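Local coordinates for Abbfa_003403 (Acinetobacter baumannii, PDB 4ZXH), which is a four-domain nonribosomal peptide synthetase that probably activates, carries and condenses amino acid building blocks and releases the product through its condensation, adenylation, carrier and thioesterase domains, at residues L1190-Y1204 against H1216-P1228. Numbering follows the deposited sequence.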
loop_
_atom_site.group_PDB
_atom_site.type_symbol
_atom_site.label_atom_id
_atom_site.label_comp_id
_atom_site.label_asym_id
_atom_site.label_seq_id
_atom_site.Cartn_x
_atom_site.Cartn_y
_atom_site.Cartn_z
ATOM N N LEU A 1190 27.917 25.786 14.313
ATOM C CA LEU A 1190 27.001 24.694 14.024
ATOM C C LEU A 1190 26.622 24.642 12.542
ATOM O O LEU A 1190 26.499 23.575 11.960
ATOM C CB LEU A 1190 25.748 24.873 14.867
ATOM C CG LEU A 1190 24.868 23.707 15.248
ATOM C CD1 LEU A 1190 25.712 22.587 15.813
ATOM C CD2 LEU A 1190 23.883 24.223 16.283
ATOM N N ALA A 1191 26.421 25.811 11.937
ATOM C CA ALA A 1191 25.931 25.891 10.567
ATOM C C ALA A 1191 27.039 25.936 9.522
ATOM O O ALA A 1191 26.837 25.502 8.378
ATOM C CB ALA A 1191 25.043 27.097 10.411
ATOM N N ALA A 1192 28.194 26.477 9.903
ATOM C CA ALA A 1192 29.285 26.672 8.955
ATOM C C ALA A 1192 29.748 25.367 8.281
ATOM O O ALA A 1192 30.112 25.377 7.105
ATOM C CB ALA A 1192 30.442 27.355 9.629
ATOM N N PRO A 1193 29.720 24.233 9.001
ATOM C CA PRO A 1193 30.186 23.064 8.264
ATOM C C PRO A 1193 29.310 22.691 7.103
ATOM O O PRO A 1193 29.820 21.944 6.270
ATOM C CB PRO A 1193 30.172 21.959 9.315
ATOM C CG PRO A 1193 30.397 22.680 10.583
ATOM C CD PRO A 1193 29.588 23.935 10.435
ATOM N N TYR A 1194 28.075 23.213 7.033
ATOM C CA TYR A 1194 27.140 22.967 5.918
ATOM C C TYR A 1194 27.073 24.167 4.959
ATOM O O TYR A 1194 26.148 24.293 4.155
ATOM C CB TYR A 1194 25.720 22.647 6.452
ATOM C CG TYR A 1194 25.672 21.487 7.419
ATOM C CD1 TYR A 1194 25.339 20.207 6.997
ATOM C CD2 TYR A 1194 26.007 21.661 8.751
ATOM C CE1 TYR A 1194 25.336 19.127 7.892
ATOM C CE2 TYR A 1194 26.011 20.594 9.647
ATOM C CZ TYR A 1194 25.676 19.335 9.218
ATOM O OH TYR A 1194 25.681 18.295 10.125
ATOM N N GLY A 1195 28.034 25.075 5.054
ATOM C CA GLY A 1195 28.029 26.249 4.189
ATOM C C GLY A 1195 26.866 27.211 4.423
ATOM O O GLY A 1195 26.464 27.956 3.520
ATOM N N LYS A 1196 26.339 27.211 5.646
ATOM C CA LYS A 1196 25.249 28.101 6.016
ATOM C C LYS A 1196 25.680 29.061 7.109
ATOM O O LYS A 1196 26.472 28.701 7.974
ATOM C CB LYS A 1196 24.042 27.289 6.467
ATOM C CG LYS A 1196 23.556 26.345 5.401
ATOM C CD LYS A 1196 22.473 25.404 5.887
ATOM C CE LYS A 1196 21.800 24.733 4.693
ATOM N NZ LYS A 1196 20.896 23.619 5.095
ATOM N N LYS A 1197 25.191 30.297 7.050
ATOM C CA LYS A 1197 25.357 31.218 8.172
ATOM C C LYS A 1197 24.152 31.106 9.068
ATOM O O LYS A 1197 23.026 31.128 8.612
ATOM C CB LYS A 1197 25.522 32.674 7.719
ATOM C CG LYS A 1197 26.853 32.986 7.083
ATOM C CD LYS A 1197 26.817 34.343 6.429
ATOM C CE LYS A 1197 27.210 35.426 7.384
ATOM N NZ LYS A 1197 28.645 35.257 7.717
ATOM N N LEU A 1198 24.398 30.963 10.353
ATOM C CA LEU A 1198 23.350 31.094 11.335
ATOM C C LEU A 1198 23.819 32.188 12.283
ATOM O O LEU A 1198 24.815 32.025 12.975
ATOM C CB LEU A 1198 23.110 29.771 12.044
ATOM C CG LEU A 1198 22.102 29.791 13.176
ATOM C CD1 LEU A 1198 20.754 30.217 12.630
ATOM C CD2 LEU A 1198 22.057 28.420 13.820
ATOM N N THR A 1199 23.132 33.324 12.252
ATOM C CA THR A 1199 23.536 34.505 13.000
ATOM C C THR A 1199 22.549 34.815 14.124
ATOM O O THR A 1199 21.526 35.456 13.910
ATOM C CB THR A 1199 23.652 35.737 12.092
ATOM O OG1 THR A 1199 24.629 35.499 11.074
ATOM C CG2 THR A 1199 24.090 36.942 12.892
ATOM N N ILE A 1200 22.852 34.330 15.318
ATOM C CA ILE A 1200 22.101 34.707 16.500
ATOM C C ILE A 1200 22.995 35.661 17.290
ATOM O O ILE A 1200 23.962 35.240 17.925
ATOM C CB ILE A 1200 21.723 33.500 17.374
ATOM C CG1 ILE A 1200 21.228 32.319 16.537
ATOM C CG2 ILE A 1200 20.687 33.891 18.383
ATOM C CD1 ILE A 1200 19.942 32.560 15.874
ATOM N N PRO A 1201 22.701 36.959 17.224
ATOM C CA PRO A 1201 23.558 37.929 17.915
ATOM C C PRO A 1201 23.574 37.732 19.426
ATOM O O PRO A 1201 22.520 37.494 20.014
ATOM C CB PRO A 1201 22.922 39.276 17.554
ATOM C CG PRO A 1201 22.135 39.008 16.295
ATOM C CD PRO A 1201 21.630 37.606 16.444
ATOM N N ALA A 1202 24.753 37.831 20.039
ATOM C CA ALA A 1202 24.883 37.737 21.493
ATOM C C ALA A 1202 23.931 38.683 22.170
ATOM O O ALA A 1202 23.355 38.342 23.195
ATOM C CB ALA A 1202 26.301 38.045 21.936
ATOM N N GLN A 1203 23.765 39.873 21.596
ATOM C CA GLN A 1203 22.887 40.876 22.192
ATOM C C GLN A 1203 21.425 40.415 22.252
ATOM O O GLN A 1203 20.715 40.736 23.206
ATOM C CB GLN A 1203 22.959 42.193 21.433
ATOM C CG GLN A 1203 22.245 43.316 22.182
ATOM C CD GLN A 1203 21.875 44.488 21.291
ATOM O OE1 GLN A 1203 22.244 44.536 20.115
ATOM N NE2 GLN A 1203 21.131 45.436 21.846
ATOM N N TYR A 1204 20.975 39.672 21.241
ATOM C CA TYR A 1204 19.605 39.173 21.232
ATOM C C TYR A 1204 19.414 38.148 22.342
ATOM O O TYR A 1204 18.428 38.182 23.070
ATOM C CB TYR A 1204 19.255 38.561 19.876
ATOM C CG TYR A 1204 17.836 38.034 19.793
ATOM C CD1 TYR A 1204 16.774 38.891 19.573
ATOM C CD2 TYR A 1204 17.563 36.684 19.930
ATOM C CE1 TYR A 1204 15.482 38.426 19.502
ATOM C CE2 TYR A 1204 16.260 36.206 19.856
ATOM C CZ TYR A 1204 15.225 37.084 19.642
ATOM O OH TYR A 1204 13.925 36.631 19.568
ATOM N N HIS A 1216 15.923 28.882 21.829
ATOM C CA HIS A 1216 15.963 29.707 20.633
ATOM C C HIS A 1216 16.981 29.163 19.634
ATOM O O HIS A 1216 16.673 28.990 18.455
ATOM C CB HIS A 1216 16.283 31.156 20.950
ATOM C CG HIS A 1216 16.327 32.018 19.729
ATOM N ND1 HIS A 1216 15.202 32.305 18.987
ATOM C CD2 HIS A 1216 17.363 32.612 19.088
ATOM C CE1 HIS A 1216 15.539 33.058 17.954
ATOM N NE2 HIS A 1216 16.844 33.258 17.991
ATOM N N VAL A 1217 18.187 28.875 20.109
ATOM C CA VAL A 1217 19.230 28.361 19.229
ATOM C C VAL A 1217 18.847 26.989 18.669
ATOM O O VAL A 1217 19.071 26.710 17.489
ATOM C CB VAL A 1217 20.596 28.289 19.957
ATOM C CG1 VAL A 1217 21.647 27.711 19.067
ATOM C CG2 VAL A 1217 21.022 29.677 20.426
ATOM N N LEU A 1218 18.241 26.138 19.490
ATOM C CA LEU A 1218 17.835 24.827 18.995
ATOM C C LEU A 1218 16.844 24.994 17.860
ATOM O O LEU A 1218 17.015 24.428 16.792
ATOM C CB LEU A 1218 17.221 23.978 20.105
ATOM C CG LEU A 1218 16.686 22.607 19.665
ATOM C CD1 LEU A 1218 17.771 21.806 18.968
ATOM C CD2 LEU A 1218 16.144 21.838 20.844
ATOM N N LYS A 1219 15.816 25.792 18.113
ATOM C CA LYS A 1219 14.728 26.020 17.170
ATOM C C LYS A 1219 15.276 26.571 15.852
ATOM O O LYS A 1219 14.923 26.088 14.771
ATOM C CB LYS A 1219 13.693 26.975 17.790
ATOM C CG LYS A 1219 12.378 27.068 17.055
ATOM C CD LYS A 1219 11.391 28.006 17.758
ATOM N N GLU A 1220 16.170 27.556 15.953
ATOM C CA GLU A 1220 16.756 28.169 14.774
ATOM C C GLU A 1220 17.594 27.169 13.986
ATOM O O GLU A 1220 17.455 27.075 12.758
ATOM C CB GLU A 1220 17.599 29.389 15.156
ATOM C CG GLU A 1220 16.772 30.655 15.459
ATOM C CD GLU A 1220 15.811 31.024 14.331
ATOM O OE1 GLU A 1220 16.190 30.931 13.139
ATOM O OE2 GLU A 1220 14.660 31.392 14.639
ATOM N N ALA A 1221 18.453 26.427 14.691
ATOM C CA ALA A 1221 19.297 25.403 14.068
ATOM C C ALA A 1221 18.469 24.384 13.284
ATOM O O ALA A 1221 18.817 24.015 12.158
ATOM C CB ALA A 1221 20.116 24.706 15.101
ATOM N N LYS A 1222 17.370 23.937 13.877
ATOM C CA LYS A 1222 16.424 23.083 13.176
ATOM C C LYS A 1222 15.846 23.760 11.935
ATOM O O LYS A 1222 15.698 23.138 10.880
ATOM C CB LYS A 1222 15.285 22.683 14.101
ATOM C CG LYS A 1222 15.613 21.558 15.042
ATOM C CD LYS A 1222 14.406 21.282 15.900
ATOM C CE LYS A 1222 14.708 20.347 17.037
ATOM N NZ LYS A 1222 13.433 20.100 17.764
ATOM N N ALA A 1223 15.504 25.036 12.072
ATOM C CA ALA A 1223 14.858 25.774 10.990
ATOM C C ALA A 1223 15.703 25.832 9.715
ATOM O O ALA A 1223 15.171 26.073 8.638
ATOM C CB ALA A 1223 14.538 27.138 11.439
ATOM N N ILE A 1224 17.014 25.627 9.830
ATOM C CA ILE A 1224 17.845 25.611 8.636
ATOM C C ILE A 1224 18.424 24.234 8.379
ATOM O O ILE A 1224 19.313 24.099 7.552
ATOM C CB ILE A 1224 19.022 26.613 8.695
ATOM C CG1 ILE A 1224 19.886 26.369 9.936
ATOM C CG2 ILE A 1224 18.529 28.031 8.597
ATOM C CD1 ILE A 1224 21.124 27.209 9.973
ATOM N N ASN A 1225 17.926 23.231 9.100
ATOM C CA ASN A 1225 18.228 21.820 8.828
ATOM C C ASN A 1225 19.665 21.389 9.129
ATOM O O ASN A 1225 20.193 20.528 8.440
ATOM C CB ASN A 1225 17.909 21.511 7.366
ATOM C CG ASN A 1225 17.155 20.213 7.177
ATOM O OD1 ASN A 1225 16.723 19.560 8.139
ATOM N ND2 ASN A 1225 16.958 19.845 5.916
ATOM N N VAL A 1226 20.301 21.984 10.140
ATOM C CA VAL A 1226 21.600 21.496 10.610
ATOM C C VAL A 1226 21.503 20.667 11.927
ATOM O O VAL A 1226 22.531 20.203 12.464
ATOM C CB VAL A 1226 22.597 22.647 10.818
ATOM C CG1 VAL A 1226 22.725 23.439 9.539
ATOM C CG2 VAL A 1226 22.160 23.531 11.958
ATOM N N LEU A 1227 20.275 20.502 12.426
ATOM C CA LEU A 1227 19.933 19.501 13.437
ATOM C C LEU A 1227 18.611 18.823 13.058
ATOM O O LEU A 1227 17.774 19.435 12.409
ATOM C CB LEU A 1227 19.814 20.124 14.833
ATOM C CG LEU A 1227 21.126 20.510 15.487
ATOM C CD1 LEU A 1227 20.881 21.131 16.860
ATOM C CD2 LEU A 1227 22.020 19.274 15.578
ATOM N N PRO A 1228 18.420 17.560 13.465
ATOM C CA PRO A 1228 17.170 16.854 13.159
ATOM C C PRO A 1228 15.967 17.454 13.880
ATOM O O PRO A 1228 16.107 17.976 14.988
ATOM C CB PRO A 1228 17.439 15.423 13.660
ATOM C CG PRO A 1228 18.916 15.283 13.662
ATOM C CD PRO A 1228 19.445 16.652 14.013
HETATM O O HOH W 1 24.930 19.145 13.093
#
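K1196 NZ donates to I1224 O at 3.0 Å, almost head-on to the carbonyl (C=O...NZ angle 166°). The lysine chain runs extended beyond CG past V1226, so the ammonium group meets a main-chain oxygen at the close of helix 1210-1223. Each partner sits next to the C-prime residue of a Schellman motif, G1195 before K1196 and N1225 after I1224, both with positive phi. A1191 O takes both Y1194 N and K1196 N, which reach it from opposite faces of its carbonyl plane. A water bridges Y1194 OH and V1226 O, giving its shorter bond, 2.7 Å, to V1226 O; the phenol also bonds P974 O. Nearer the backbone, V1226 CG1 lies 3.8 Å from Y1194 CD2, approaching the ring obliquely. I1224 CD1 touches both A1191 CB and L1198 CB, on the same side of it, at 3.9 and 3.8 Å; a chi1 of 56°, with CG1 between the backbone N and carbonyl carbon, sends this branch toward the other segment. L1190 CD2 rests on A1221 CB. Further along, the H1216 ring is held from three sides: Y1204 CE2 lies over one face, E1220 CG over the other, and I1200 CG2 touches the edge at CD2, 3.6 Å away. The Y1204 and H1216 planes meet at 49°. In the thioesterase domain's helical insertion between strands 1157-1163 and 1262-1267, probably the lid of this alpha/beta-hydrolase fold, the loop leaving helix 1179-1191 runs antiparallel along helix 1210-1223 until helix 1202-1206 begins; L1198 and I1200 also touch A1187, while L1227 packs on F1236 and Y1239 of helix 1233-1251.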